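Local coordinates for protein iota-carrageenase (PDB 1H80) that hydrolyses the beta-1,4 linkages of iota-carrageenan, a sulfated galactan of red algal cell walls, within the chain and with inversion of anomeric configuration, at residues 30-36 and 63-67; 98-104 and 133-139; 10-14 and 141-145; 70-74 and 105-111. Residue numbers count along the deposited sequence, not the author numbering.

Interaction 1: 30-36 and 63-67; sequences ANGNDTS and GTYHF. With CA (calcium ion), chain D.
The ring of Tyr65 (chi1 -55°, chi2 -85°) lies against the backbone of Gly32, whose CA sits over one ring face in a CH-pi contact, 4.1 Å from the centroid; Ala30 CB approaches Tyr65 CE1 at 4.2 Å. Residues 30-36 form an irregular loop beside 63-67, which become a strand at Thr64. Register is set where Gly32 and Gly63 face each other (CA-CA 4.3 Å) and Thr64 N donates to Gly32 O at 2.8 Å. Gly63, at phi 154° and psi -178°, takes a conformation suited to glycine. His66 (m) directs CE1 to Thr35 CA at 3.7 Å, with Thr35 O over its ring. The loop folds through two Asx turns: Asn31 OD1 accepts from Asn33 N (2.7 Å) and Asp34 OD1 from Ser36 N (3.0 Å). It wraps a calcium ion, bound at 2.4 Å by each of Asn31 O, Asp34 OD1 and Ser36 O. Water 2 (2.3 Å) and water 1 (2.5 Å) also bind calcium, and water 1 donates to Thr64 O at 2.7 Å and Asp34 O at 2.6 Å, linking metal to strand. The site is a calcium-binding loop in which main-chain carbonyls of Asn31 and Ser36 alternate with carboxylates of Asp34 and Asp38.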
loop_
_atom_site.group_PDB
_atom_site.type_symbol
_atom_site.label_atom_id
_atom_site.label_comp_id
_atom_site.label_asym_id
_atom_site.label_seq_id
_atom_site.Cartn_x
_atom_site.Cartn_y
_atom_site.Cartn_z
ATOM N N ALA A 30 -13.005 -4.306 -28.526
ATOM C CA ALA A 30 -12.386 -5.195 -27.553
ATOM C C ALA A 30 -13.276 -6.433 -27.508
ATOM O O ALA A 30 -14.437 -6.381 -27.919
ATOM C CB ALA A 30 -12.332 -4.536 -26.185
ATOM N N ASN A 31 -12.741 -7.546 -27.024
ATOM C CA ASN A 31 -13.520 -8.777 -26.940
ATOM C C ASN A 31 -13.439 -9.339 -25.526
ATOM O O ASN A 31 -12.385 -9.807 -25.099
ATOM C CB ASN A 31 -12.988 -9.815 -27.932
ATOM C CG ASN A 31 -13.921 -11.001 -28.089
ATOM O OD1 ASN A 31 -14.509 -11.475 -27.119
ATOM N ND2 ASN A 31 -14.053 -11.494 -29.317
ATOM N N GLY A 32 -14.555 -9.295 -24.807
ATOM C CA GLY A 32 -14.572 -9.798 -23.447
ATOM C C GLY A 32 -15.056 -11.230 -23.343
ATOM O O GLY A 32 -15.400 -11.698 -22.260
ATOM N N ASN A 33 -15.078 -11.930 -24.473
ATOM C CA ASN A 33 -15.535 -13.315 -24.505
ATOM C C ASN A 33 -14.417 -14.305 -24.812
ATOM O O ASN A 33 -14.638 -15.515 -24.819
ATOM C CB ASN A 33 -16.651 -13.471 -25.542
ATOM C CG ASN A 33 -17.953 -12.832 -25.099
ATOM O OD1 ASN A 33 -18.822 -12.537 -25.919
ATOM N ND2 ASN A 33 -18.099 -12.628 -23.794
ATOM N N ASP A 34 -13.220 -13.795 -25.069
ATOM C CA ASP A 34 -12.087 -14.663 -25.368
ATOM C C ASP A 34 -10.975 -14.490 -24.340
ATOM O O ASP A 34 -11.171 -13.875 -23.291
ATOM C CB ASP A 34 -11.537 -14.372 -26.766
ATOM C CG ASP A 34 -11.092 -12.932 -26.933
ATOM O OD1 ASP A 34 -10.670 -12.319 -25.929
ATOM O OD2 ASP A 34 -11.155 -12.420 -28.071
ATOM N N THR A 35 -9.805 -15.032 -24.650
ATOM C CA THR A 35 -8.667 -14.933 -23.749
ATOM C C THR A 35 -7.554 -14.105 -24.378
ATOM O O THR A 35 -6.419 -14.125 -23.907
ATOM C CB THR A 35 -8.111 -16.324 -23.409
ATOM O OG1 THR A 35 -7.785 -17.012 -24.623
ATOM C CG2 THR A 35 -9.139 -17.132 -22.631
ATOM N N SER A 36 -7.894 -13.370 -25.434
ATOM C CA SER A 36 -6.933 -12.545 -26.155
ATOM C C SER A 36 -6.784 -11.131 -25.593
ATOM O O SER A 36 -7.720 -10.572 -25.030
ATOM C CB SER A 36 -7.328 -12.465 -27.632
ATOM O OG SER A 36 -7.372 -13.758 -28.215
ATOM N N GLY A 63 -17.723 -8.619 -19.104
ATOM C CA GLY A 63 -16.923 -9.553 -19.866
ATOM C C GLY A 63 -15.574 -9.687 -19.199
ATOM O O GLY A 63 -15.330 -9.081 -18.150
ATOM N N THR A 64 -14.699 -10.486 -19.794
ATOM C CA THR A 64 -13.367 -10.692 -19.256
ATOM C C THR A 64 -12.374 -10.077 -20.222
ATOM O O THR A 64 -12.356 -10.404 -21.410
ATOM C CB THR A 64 -13.067 -12.189 -19.077
ATOM O OG1 THR A 64 -13.969 -12.736 -18.106
ATOM C CG2 THR A 64 -11.635 -12.392 -18.605
ATOM N N TYR A 65 -11.543 -9.183 -19.706
ATOM C CA TYR A 65 -10.567 -8.492 -20.529
ATOM C C TYR A 65 -9.153 -8.695 -20.049
ATOM O O TYR A 65 -8.902 -8.859 -18.856
ATOM C CB TYR A 65 -10.864 -6.996 -20.527
ATOM C CG TYR A 65 -12.266 -6.689 -20.955
ATOM C CD1 TYR A 65 -12.585 -6.563 -22.305
ATOM C CD2 TYR A 65 -13.288 -6.574 -20.016
ATOM C CE1 TYR A 65 -13.891 -6.332 -22.709
ATOM C CE2 TYR A 65 -14.597 -6.344 -20.410
ATOM C CZ TYR A 65 -14.890 -6.225 -21.758
ATOM O OH TYR A 65 -16.183 -6.012 -22.159
ATOM N N HIS A 66 -8.231 -8.671 -21.000
ATOM C CA HIS A 66 -6.820 -8.810 -20.701
ATOM C C HIS A 66 -6.136 -7.504 -21.080
ATOM O O HIS A 66 -6.147 -7.097 -22.245
ATOM C CB HIS A 66 -6.222 -9.981 -21.481
ATOM C CG HIS A 66 -6.675 -11.319 -20.987
ATOM N ND1 HIS A 66 -7.931 -11.824 -21.244
ATOM C CD2 HIS A 66 -6.054 -12.234 -20.207
ATOM C CE1 HIS A 66 -8.064 -12.993 -20.642
ATOM N NE2 HIS A 66 -6.939 -13.265 -20.006
ATOM N N PHE A 67 -5.566 -6.836 -20.081
ATOM C CA PHE A 67 -4.876 -5.571 -20.296
ATOM C C PHE A 67 -3.497 -5.607 -19.661
ATOM O O PHE A 67 -3.255 -6.366 -18.724
ATOM C CB PHE A 67 -5.610 -4.401 -19.623
ATOM C CG PHE A 67 -7.034 -4.221 -20.051
ATOM C CD1 PHE A 67 -7.373 -4.114 -21.396
ATOM C CD2 PHE A 67 -8.038 -4.088 -19.094
ATOM C CE1 PHE A 67 -8.690 -3.874 -21.778
ATOM C CE2 PHE A 67 -9.357 -3.847 -19.467
ATOM C CZ PHE A 67 -9.683 -3.739 -20.809
HETATM CA CA CA D . -10.069 -10.167 -25.186
HETATM O O HOH W 1 -10.430 -11.368 -23.081
HETATM O O HOH W 2 -9.685 -10.129 -27.479
#

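Interaction 2: 98-104 and 133-139; sequences RLFEVGV and AVFKLGD
Six backbone hydrogen bonds hold residues 98-104 alongside 133-139. Phe100 N to Val134 O (2.9 Å), Lys136 N to Phe100 O (3.0 Å), Val102 N to Lys136 O (2.9 Å) and Gly138 N to Val102 O (2.7 Å) form a parallel ladder, extended by Leu99 N to Ala133 O (3.1 Å) and Asp139 N to Gly103 O (2.7 Å). Phe100 pairs with Phe135, Glu101 with Lys136 and Val102 with Leu137; strand axes lie 4.8 Å apart at 14°. Gly103 has no space for a CB against Asp139. Arg98 NH1 forms a salt bridge with Glu101 OE2 (2.7 Å), whose OE1 is held by Gln71. NZ of extended Lys136 lies 3.0 Å from NH2 of this Arg98 conformer, one of two, without bonding. On the other face, Phe100 CD2 meets Phe135 CZ at 3.5 Å and Val102 CB meets Leu137 CD2 at 3.7 Å. These are successive rungs of a parallel beta-helix: strand 64-71 flanks 97-102, 160-167 flanks 132-141, and Phe113 and strand 143-151 pack against the interior side chains.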
loop_
_atom_site.group_PDB
_atom_site.type_symbol
_atom_site.label_atom_id
_atom_site.label_comp_id
_atom_site.label_asym_id
_atom_site.label_seq_id
_atom_site.Cartn_x
_atom_site.Cartn_y
_atom_site.Cartn_z
ATOM N N ARG A 98 2.416 -3.412 -14.934
ATOM C CA ARG A 98 1.255 -2.789 -14.318
ATOM C C ARG A 98 0.133 -2.866 -15.338
ATOM O O ARG A 98 0.381 -2.808 -16.542
ATOM C CB ARG A 98 1.525 -1.319 -13.979
ATOM C CG ARG A 98 2.794 -1.068 -13.184
ATOM C CD ARG A 98 3.943 -0.710 -14.109
ATOM N NE ARG A 98 5.194 -0.520 -13.384
ATOM C CZ ARG A 98 6.308 -0.048 -13.932
ATOM N NH1 ARG A 98 6.327 0.288 -15.214
ATOM N NH2 ARG A 98 7.404 0.084 -13.198
ATOM N N LEU A 99 -1.098 -3.010 -14.867
ATOM C CA LEU A 99 -2.226 -3.068 -15.777
ATOM C C LEU A 99 -2.411 -1.661 -16.325
ATOM O O LEU A 99 -2.542 -1.460 -17.534
ATOM C CB LEU A 99 -3.501 -3.495 -15.047
ATOM C CG LEU A 99 -3.657 -4.947 -14.600
ATOM C CD1 LEU A 99 -4.966 -5.086 -13.842
ATOM C CD2 LEU A 99 -3.644 -5.872 -15.798
ATOM N N PHE A 100 -2.379 -0.684 -15.421
ATOM C CA PHE A 100 -2.593 0.709 -15.785
ATOM C C PHE A 100 -1.538 1.658 -15.238
ATOM O O PHE A 100 -1.158 1.572 -14.072
ATOM C CB PHE A 100 -3.953 1.167 -15.254
ATOM C CG PHE A 100 -5.055 0.174 -15.474
ATOM C CD1 PHE A 100 -5.460 -0.160 -16.758
ATOM C CD2 PHE A 100 -5.682 -0.436 -14.391
ATOM C CE1 PHE A 100 -6.475 -1.090 -16.967
ATOM C CE2 PHE A 100 -6.699 -1.367 -14.587
ATOM C CZ PHE A 100 -7.095 -1.695 -15.879
ATOM N N GLU A 101 -1.078 2.570 -16.083
ATOM C CA GLU A 101 -0.105 3.563 -15.658
ATOM C C GLU A 101 -0.773 4.916 -15.848
ATOM O O GLU A 101 -1.386 5.172 -16.884
ATOM C CB GLU A 101 1.175 3.452 -16.485
ATOM C CG GLU A 101 1.854 2.099 -16.320
ATOM C CD GLU A 101 3.252 2.056 -16.902
ATOM O OE1 GLU A 101 3.418 2.402 -18.089
ATOM O OE2 GLU A 101 4.184 1.667 -16.167
ATOM N N VAL A 102 -0.676 5.771 -14.838
ATOM C CA VAL A 102 -1.309 7.080 -14.897
ATOM C C VAL A 102 -0.321 8.186 -14.573
ATOM O O VAL A 102 -0.018 8.439 -13.407
ATOM C CB VAL A 102 -2.485 7.163 -13.900
ATOM C CG1 VAL A 102 -3.340 8.386 -14.197
ATOM C CG2 VAL A 102 -3.310 5.887 -13.966
ATOM N N GLY A 103 0.190 8.837 -15.612
ATOM C CA GLY A 103 1.128 9.922 -15.411
ATOM C C GLY A 103 2.561 9.462 -15.263
ATOM O O GLY A 103 3.418 10.230 -14.835
ATOM N N VAL A 104 2.828 8.211 -15.618
ATOM C CA VAL A 104 4.182 7.689 -15.506
ATOM C C VAL A 104 5.048 8.213 -16.642
ATOM O O VAL A 104 6.163 8.687 -16.411
ATOM C CB VAL A 104 4.191 6.149 -15.532
ATOM C CG1 VAL A 104 5.627 5.637 -15.536
ATOM C CG2 VAL A 104 3.442 5.610 -14.322
ATOM N N ALA A 133 1.296 -4.901 -10.629
ATOM C CA ALA A 133 0.655 -3.847 -9.854
ATOM C C ALA A 133 -0.565 -3.501 -10.699
ATOM O O ALA A 133 -0.545 -3.672 -11.919
ATOM C CB ALA A 133 1.567 -2.640 -9.720
ATOM N N VAL A 134 -1.639 -3.044 -10.065
ATOM C CA VAL A 134 -2.834 -2.689 -10.817
ATOM C C VAL A 134 -2.677 -1.285 -11.396
ATOM O O VAL A 134 -2.897 -1.064 -12.588
ATOM C CB VAL A 134 -4.085 -2.751 -9.922
ATOM C CG1 VAL A 134 -5.320 -2.378 -10.721
ATOM C CG2 VAL A 134 -4.236 -4.153 -9.351
ATOM N N PHE A 135 -2.290 -0.340 -10.545
ATOM C CA PHE A 135 -2.079 1.043 -10.965
ATOM C C PHE A 135 -0.733 1.565 -10.499
ATOM O O PHE A 135 -0.316 1.307 -9.373
ATOM C CB PHE A 135 -3.117 2.002 -10.359
ATOM C CG PHE A 135 -4.460 1.967 -11.013
ATOM C CD1 PHE A 135 -5.445 1.097 -10.564
ATOM C CD2 PHE A 135 -4.751 2.826 -12.069
ATOM C CE1 PHE A 135 -6.707 1.085 -11.155
ATOM C CE2 PHE A 135 -6.008 2.822 -12.669
ATOM C CZ PHE A 135 -6.986 1.949 -12.209
ATOM N N LYS A 136 -0.052 2.292 -11.374
ATOM C CA LYS A 136 1.184 2.953 -10.995
ATOM C C LYS A 136 0.866 4.402 -11.330
ATOM O O LYS A 136 0.600 4.736 -12.487
ATOM C CB LYS A 136 2.389 2.485 -11.806
ATOM C CG LYS A 136 3.658 3.210 -11.370
ATOM C CD LYS A 136 4.911 2.664 -12.025
ATOM C CE LYS A 136 6.134 3.422 -11.532
ATOM N NZ LYS A 136 7.403 2.898 -12.110
ATOM N N LEU A 137 0.859 5.252 -10.311
ATOM C CA LEU A 137 0.543 6.659 -10.497
ATOM C C LEU A 137 1.802 7.504 -10.502
ATOM O O LEU A 137 2.749 7.231 -9.763
ATOM C CB LEU A 137 -0.381 7.141 -9.378
ATOM C CG LEU A 137 -1.602 6.263 -9.088
ATOM C CD1 LEU A 137 -2.398 6.880 -7.954
ATOM C CD2 LEU A 137 -2.462 6.122 -10.340
ATOM N N GLY A 138 1.799 8.528 -11.350
ATOM C CA GLY A 138 2.926 9.434 -11.442
ATOM C C GLY A 138 2.429 10.868 -11.458
ATOM O O GLY A 138 1.829 11.343 -10.488
ATOM N N ASP A 139 2.672 11.558 -12.567
ATOM C CA ASP A 139 2.258 12.945 -12.715
ATOM C C ASP A 139 0.785 13.033 -13.101
ATOM O O ASP A 139 0.442 13.257 -14.266
ATOM C CB ASP A 139 3.107 13.636 -13.783
ATOM C CG ASP A 139 2.953 15.144 -13.763
ATOM O OD1 ASP A 139 1.998 15.652 -13.134
ATOM O OD2 ASP A 139 3.791 15.828 -14.388
#

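Interaction 3: 10-14 and 141-145; sequences DFYVA and RNYKI
Residues 10-14 run as an irregular segment past a corner in 141-145, with Tyr12 and Asn142 closest in register (CA-CA 5.1 Å). At that corner Asn142 has positive phi (62°, psi 74°), and the chain continues as a strand. Tyr12 and Val13 are extended, at -132/135° and -120/114°. The Asn142 side chain (chi1 -167°, chi2 41°) grips the Val13 backbone at both ends of its amide: OD1 accepts from Val13 N at 2.8 Å, and ND2 donates to Val13 O at 3.0 Å, imitating the pairing of a neighbouring strand. Asn142 ND2 also donates to Asn110. Water 3 donates both to Asn142 OD1 (2.8 Å) and to Phe11 O (3.2 Å). Tyr12, with chi1 175° and chi2 69°, lays its ring over the strand: Lys144 CB stands 3.8 Å from the ring centroid and 6° off the normal, a CH-pi contact, and Tyr12 CD1 touches Tyr143 C at 3.4 Å. The Tyr143 hydroxyl bonds to Ser174. Ile178 of strand 177-185 and Ser112 of strand 111-115 also touch Tyr12, so the N-terminal segment lies across successive rungs on the outside of the parallel beta-helix, at a corner where Asn110 and Asn142 line up as in the asparagine ladders of this fold.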
loop_
_atom_site.group_PDB
_atom_site.type_symbol
_atom_site.label_atom_id
_atom_site.label_comp_id
_atom_site.label_asym_id
_atom_site.label_seq_id
_atom_site.Cartn_x
_atom_site.Cartn_y
_atom_site.Cartn_z
ATOM N N ASP A 10 -12.639 18.567 -2.058
ATOM C CA ASP A 10 -11.357 19.138 -1.666
ATOM C C ASP A 10 -10.251 18.332 -2.343
ATOM O O ASP A 10 -9.109 18.786 -2.445
ATOM C CB ASP A 10 -11.148 19.054 -0.152
ATOM C CG ASP A 10 -12.068 19.970 0.628
ATOM O OD1 ASP A 10 -12.480 21.014 0.081
ATOM O OD2 ASP A 10 -12.357 19.650 1.804
ATOM N N PHE A 11 -10.601 17.138 -2.814
ATOM C CA PHE A 11 -9.630 16.249 -3.439
ATOM C C PHE A 11 -9.863 16.024 -4.920
ATOM O O PHE A 11 -8.937 16.091 -5.724
ATOM C CB PHE A 11 -9.658 14.887 -2.743
ATOM C CG PHE A 11 -9.438 14.959 -1.266
ATOM C CD1 PHE A 11 -8.150 15.018 -0.745
ATOM C CD2 PHE A 11 -10.519 14.981 -0.394
ATOM C CE1 PHE A 11 -7.939 15.098 0.626
ATOM C CE2 PHE A 11 -10.319 15.062 0.984
ATOM C CZ PHE A 11 -9.026 15.121 1.495
ATOM N N TYR A 12 -11.109 15.748 -5.275
ATOM C CA TYR A 12 -11.452 15.459 -6.658
ATOM C C TYR A 12 -12.665 16.240 -7.128
ATOM O O TYR A 12 -13.666 16.331 -6.420
ATOM C CB TYR A 12 -11.732 13.964 -6.803
ATOM C CG TYR A 12 -12.207 13.561 -8.176
ATOM C CD1 TYR A 12 -11.349 13.605 -9.269
ATOM C CD2 TYR A 12 -13.527 13.162 -8.386
ATOM C CE1 TYR A 12 -11.790 13.267 -10.543
ATOM C CE2 TYR A 12 -13.978 12.820 -9.655
ATOM C CZ TYR A 12 -13.105 12.875 -10.728
ATOM O OH TYR A 12 -13.544 12.545 -11.987
ATOM N N VAL A 13 -12.562 16.797 -8.328
ATOM C CA VAL A 13 -13.655 17.552 -8.925
ATOM C C VAL A 13 -14.019 16.857 -10.226
ATOM O O VAL A 13 -13.219 16.803 -11.163
ATOM C CB VAL A 13 -13.242 19.003 -9.217
ATOM C CG1 VAL A 13 -14.385 19.739 -9.914
ATOM C CG2 VAL A 13 -12.878 19.699 -7.920
ATOM N N ALA A 14 -15.228 16.312 -10.269
ATOM C CA ALA A 14 -15.703 15.603 -11.446
ATOM C C ALA A 14 -16.048 16.554 -12.582
ATOM O O ALA A 14 -16.328 17.731 -12.362
ATOM C CB ALA A 14 -16.929 14.775 -11.083
ATOM N N ARG A 141 -3.089 14.603 -11.587
ATOM C CA ARG A 141 -3.786 15.451 -10.624
ATOM C C ARG A 141 -5.264 15.444 -10.932
ATOM O O ARG A 141 -5.661 15.370 -12.098
ATOM C CB ARG A 141 -3.276 16.885 -10.683
ATOM C CG ARG A 141 -1.796 16.999 -10.444
ATOM C CD ARG A 141 -1.361 18.444 -10.387
ATOM N NE ARG A 141 0.092 18.520 -10.351
ATOM C CZ ARG A 141 0.781 19.652 -10.305
ATOM N NH1 ARG A 141 0.152 20.821 -10.283
ATOM N NH2 ARG A 141 2.105 19.610 -10.292
ATOM N N ASN A 142 -6.058 15.547 -9.870
ATOM C CA ASN A 142 -7.511 15.539 -9.920
ATOM C C ASN A 142 -7.973 14.205 -10.473
ATOM O O ASN A 142 -8.406 14.091 -11.623
ATOM C CB ASN A 142 -8.058 16.683 -10.771
ATOM C CG ASN A 142 -9.539 16.869 -10.563
ATOM O OD1 ASN A 142 -10.021 16.783 -9.435
ATOM N ND2 ASN A 142 -10.271 17.115 -11.638
ATOM N N TYR A 143 -7.872 13.188 -9.633
ATOM C CA TYR A 143 -8.241 11.855 -10.056
ATOM C C TYR A 143 -9.012 11.082 -9.012
ATOM O O TYR A 143 -9.013 11.419 -7.831
ATOM C CB TYR A 143 -6.988 11.065 -10.442
ATOM C CG TYR A 143 -6.031 10.786 -9.302
ATOM C CD1 TYR A 143 -5.065 11.721 -8.921
ATOM C CD2 TYR A 143 -6.059 9.563 -8.641
ATOM C CE1 TYR A 143 -4.141 11.432 -7.911
ATOM C CE2 TYR A 143 -5.145 9.264 -7.636
ATOM C CZ TYR A 143 -4.189 10.197 -7.280
ATOM O OH TYR A 143 -3.267 9.865 -6.317
ATOM N N LYS A 144 -9.674 10.032 -9.472
ATOM C CA LYS A 144 -10.450 9.184 -8.593
ATOM C C LYS A 144 -10.370 7.758 -9.103
ATOM O O LYS A 144 -10.646 7.493 -10.272
ATOM C CB LYS A 144 -11.905 9.657 -8.560
ATOM C CG LYS A 144 -12.786 8.901 -7.583
ATOM C CD LYS A 144 -14.224 9.410 -7.669
ATOM C CE LYS A 144 -15.117 8.738 -6.643
ATOM N NZ LYS A 144 -16.533 9.180 -6.811
ATOM N N ILE A 145 -9.945 6.853 -8.229
ATOM C CA ILE A 145 -9.837 5.428 -8.545
ATOM C C ILE A 145 -10.720 4.784 -7.482
ATOM O O ILE A 145 -10.498 4.962 -6.286
ATOM C CB ILE A 145 -8.380 4.960 -8.446
ATOM C CG1 ILE A 145 -7.571 5.637 -9.557
ATOM C CG2 ILE A 145 -8.301 3.439 -8.579
ATOM C CD1 ILE A 145 -6.071 5.400 -9.477
HETATM O O HOH W 3 -8.948 18.684 -7.654
#

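Interaction 4: 70-74 and 105-111; sequences IQMKS and NNIVRNF
Gln71 curls its side chain, chi1 and chi2 both m and chi3 -63°, placing OE1 to accept from Asn105 ND2 at 3.0 Å; Asn105 itself is m, with chi2 -61°. Water 4 donates to Gln71 OE1 (2.6 Å) and accepts from Asn105 N (3.0 Å), while Gln71 NE2 donates to Glu101. Asn106 adopts p (chi1 63°, chi2 -9°) on an extended backbone (-159/-173°), and its ND2 donates to Met72 O at 3.2 Å, nearly straight. Ser74 (m) accepts from Arg109 N through OG at 2.9 Å where the backbones come closest, Ser74 CA to Val108 CA being 4.6 Å. Water 6 joins Ser74 N (2.9 Å) to Ile107 O (2.8 Å). Met72, with chi1 -64°, chi2 -58° and chi3 166°, carries SD to 3.5 Å from CE1 of Phe111, itself t at chi1, an oblique Met-aromatic contact, while Val108 CG2 lies 3.5 Å from Met72 O. Arg109 turns its guanidinium back so that NH1 donates to Val108 O at 2.9 Å and forms a salt bridge with Asp139. With no backbone-to-backbone hydrogen bond between the segments, the turns of adjacent coils depend on side-chain amides, one hydroxyl and bridging waters, beside the Met72-Phe111 contact.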
loop_
_atom_site.group_PDB
_atom_site.type_symbol
_atom_site.label_atom_id
_atom_site.label_comp_id
_atom_site.label_asym_id
_atom_site.label_seq_id
_atom_site.Cartn_x
_atom_site.Cartn_y
_atom_site.Cartn_z
ATOM N N ILE A 70 -1.295 -0.181 -19.930
ATOM C CA ILE A 70 -2.181 0.837 -20.481
ATOM C C ILE A 70 -1.744 2.213 -19.996
ATOM O O ILE A 70 -1.457 2.403 -18.815
ATOM C CB ILE A 70 -3.636 0.594 -20.036
ATOM C CG1 ILE A 70 -4.067 -0.827 -20.410
ATOM C CG2 ILE A 70 -4.554 1.630 -20.669
ATOM C CD1 ILE A 70 -4.034 -1.110 -21.894
ATOM N N GLN A 71 -1.690 3.172 -20.915
ATOM C CA GLN A 71 -1.291 4.531 -20.574
ATOM C C GLN A 71 -2.526 5.411 -20.487
ATOM O O GLN A 71 -3.144 5.725 -21.498
ATOM C CB GLN A 71 -0.340 5.090 -21.634
ATOM C CG GLN A 71 0.896 4.237 -21.868
ATOM C CD GLN A 71 1.760 4.106 -20.632
ATOM O OE1 GLN A 71 2.300 5.093 -20.131
ATOM N NE2 GLN A 71 1.895 2.883 -20.131
ATOM N N MET A 72 -2.889 5.808 -19.275
ATOM C CA MET A 72 -4.057 6.658 -19.104
ATOM C C MET A 72 -3.745 8.067 -19.585
ATOM O O MET A 72 -2.583 8.471 -19.651
ATOM C CB MET A 72 -4.481 6.664 -17.638
ATOM C CG MET A 72 -4.938 5.292 -17.151
ATOM S SD MET A 72 -6.332 4.654 -18.121
ATOM C CE MET A 72 -6.358 2.927 -17.635
ATOM N N LYS A 73 -4.788 8.810 -19.932
ATOM C CA LYS A 73 -4.624 10.169 -20.420
ATOM C C LYS A 73 -5.655 11.111 -19.822
ATOM O O LYS A 73 -6.665 10.675 -19.268
ATOM C CB LYS A 73 -4.717 10.192 -21.947
ATOM C CG LYS A 73 -3.508 9.574 -22.634
ATOM C CD LYS A 73 -3.579 9.738 -24.144
ATOM C CE LYS A 73 -2.246 9.409 -24.794
ATOM N NZ LYS A 73 -1.753 8.069 -24.391
ATOM N N SER A 74 -5.389 12.404 -19.953
ATOM C CA SER A 74 -6.257 13.438 -19.414
ATOM C C SER A 74 -7.692 13.421 -19.910
ATOM O O SER A 74 -7.971 13.101 -21.067
ATOM C CB SER A 74 -5.670 14.818 -19.704
ATOM O OG SER A 74 -4.402 14.966 -19.106
ATOM N N ASN A 105 4.522 8.138 -17.862
ATOM C CA ASN A 105 5.248 8.588 -19.047
ATOM C C ASN A 105 4.646 9.823 -19.698
ATOM O O ASN A 105 5.029 10.198 -20.806
ATOM C CB ASN A 105 5.315 7.459 -20.072
ATOM C CG ASN A 105 5.986 6.224 -19.522
ATOM O OD1 ASN A 105 7.156 6.260 -19.135
ATOM N ND2 ASN A 105 5.250 5.120 -19.475
ATOM N N ASN A 106 3.696 10.449 -19.017
ATOM C CA ASN A 106 3.065 11.649 -19.542
ATOM C C ASN A 106 2.427 12.430 -18.403
ATOM O O ASN A 106 2.610 12.098 -17.233
ATOM C CB ASN A 106 2.015 11.283 -20.590
ATOM C CG ASN A 106 0.880 10.465 -20.013
ATOM O OD1 ASN A 106 0.949 10.018 -18.869
ATOM N ND2 ASN A 106 -0.168 10.258 -20.802
ATOM N N ILE A 107 1.690 13.475 -18.752
ATOM C CA ILE A 107 1.033 14.309 -17.761
ATOM C C ILE A 107 -0.459 14.057 -17.862
ATOM O O ILE A 107 -1.043 14.203 -18.934
ATOM C CB ILE A 107 1.330 15.795 -18.028
ATOM C CG1 ILE A 107 2.846 16.014 -18.035
ATOM C CG2 ILE A 107 0.655 16.660 -16.978
ATOM C CD1 ILE A 107 3.272 17.411 -18.442
ATOM N N VAL A 108 -1.073 13.672 -16.749
ATOM C CA VAL A 108 -2.503 13.390 -16.745
ATOM C C VAL A 108 -3.247 14.290 -15.775
ATOM O O VAL A 108 -2.834 14.466 -14.631
ATOM C CB VAL A 108 -2.775 11.925 -16.355
ATOM C CG1 VAL A 108 -4.278 11.662 -16.323
ATOM C CG2 VAL A 108 -2.091 10.991 -17.342
ATOM N N ARG A 109 -4.351 14.860 -16.246
ATOM C CA ARG A 109 -5.175 15.734 -15.425
ATOM C C ARG A 109 -6.634 15.356 -15.641
ATOM O O ARG A 109 -7.044 15.095 -16.772
ATOM C CB ARG A 109 -4.964 17.195 -15.828
ATOM C CG ARG A 109 -3.534 17.714 -15.654
ATOM C CD ARG A 109 -3.139 17.805 -14.184
ATOM N NE ARG A 109 -1.794 18.354 -13.991
ATOM C CZ ARG A 109 -0.688 17.628 -13.836
ATOM N NH1 ARG A 109 -0.741 16.302 -13.851
ATOM N NH2 ARG A 109 0.480 18.233 -13.646
ATOM N N ASN A 110 -7.403 15.320 -14.558
ATOM C CA ASN A 110 -8.832 14.998 -14.619
ATOM C C ASN A 110 -9.041 13.591 -15.144
ATOM O O ASN A 110 -9.398 13.384 -16.306
ATOM C CB ASN A 110 -9.558 15.994 -15.519
ATOM C CG ASN A 110 -9.161 17.420 -15.233
ATOM O OD1 ASN A 110 -9.019 17.818 -14.076
ATOM N ND2 ASN A 110 -8.982 18.204 -16.289
ATOM N N PHE A 111 -8.846 12.623 -14.263
ATOM C CA PHE A 111 -8.967 11.231 -14.645
ATOM C C PHE A 111 -9.721 10.425 -13.602
ATOM O O PHE A 111 -9.576 10.661 -12.411
ATOM C CB PHE A 111 -7.560 10.648 -14.809
ATOM C CG PHE A 111 -7.533 9.159 -14.917
ATOM C CD1 PHE A 111 -7.855 8.534 -16.111
ATOM C CD2 PHE A 111 -7.238 8.375 -13.805
ATOM C CE1 PHE A 111 -7.888 7.146 -16.201
ATOM C CE2 PHE A 111 -7.269 6.985 -13.884
ATOM C CZ PHE A 111 -7.597 6.372 -15.082
HETATM O O HOH W 4 1.953 6.696 -18.115
HETATM O O HOH W 5 -0.384 8.100 -18.284
HETATM O O HOH W 6 -2.624 12.877 -20.814
#

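How the interactions relate
From the N terminus, residues 10-14 meet 141-145 in interaction 3, closing a span that encloses the other three contacts. Interaction 1 comes first within it, closing the connection that carries helix 39-50 and strand 56-60, with calcium at its start. Interaction 4 then opens at 70-74, further along the same strand 64-71, and closes at 105-111; interaction 2 opens at 98-104 before that closure and ends at 133-139, so the two cross. Strand 97-102 lies between 64-71 and 132-141 in one curled sheet. Phe67 packs on Leu99 and Phe100, Gln71 meets Glu101, and Asn110 bonds Asn142, coupling the contacts through successive coils of the beta-helix.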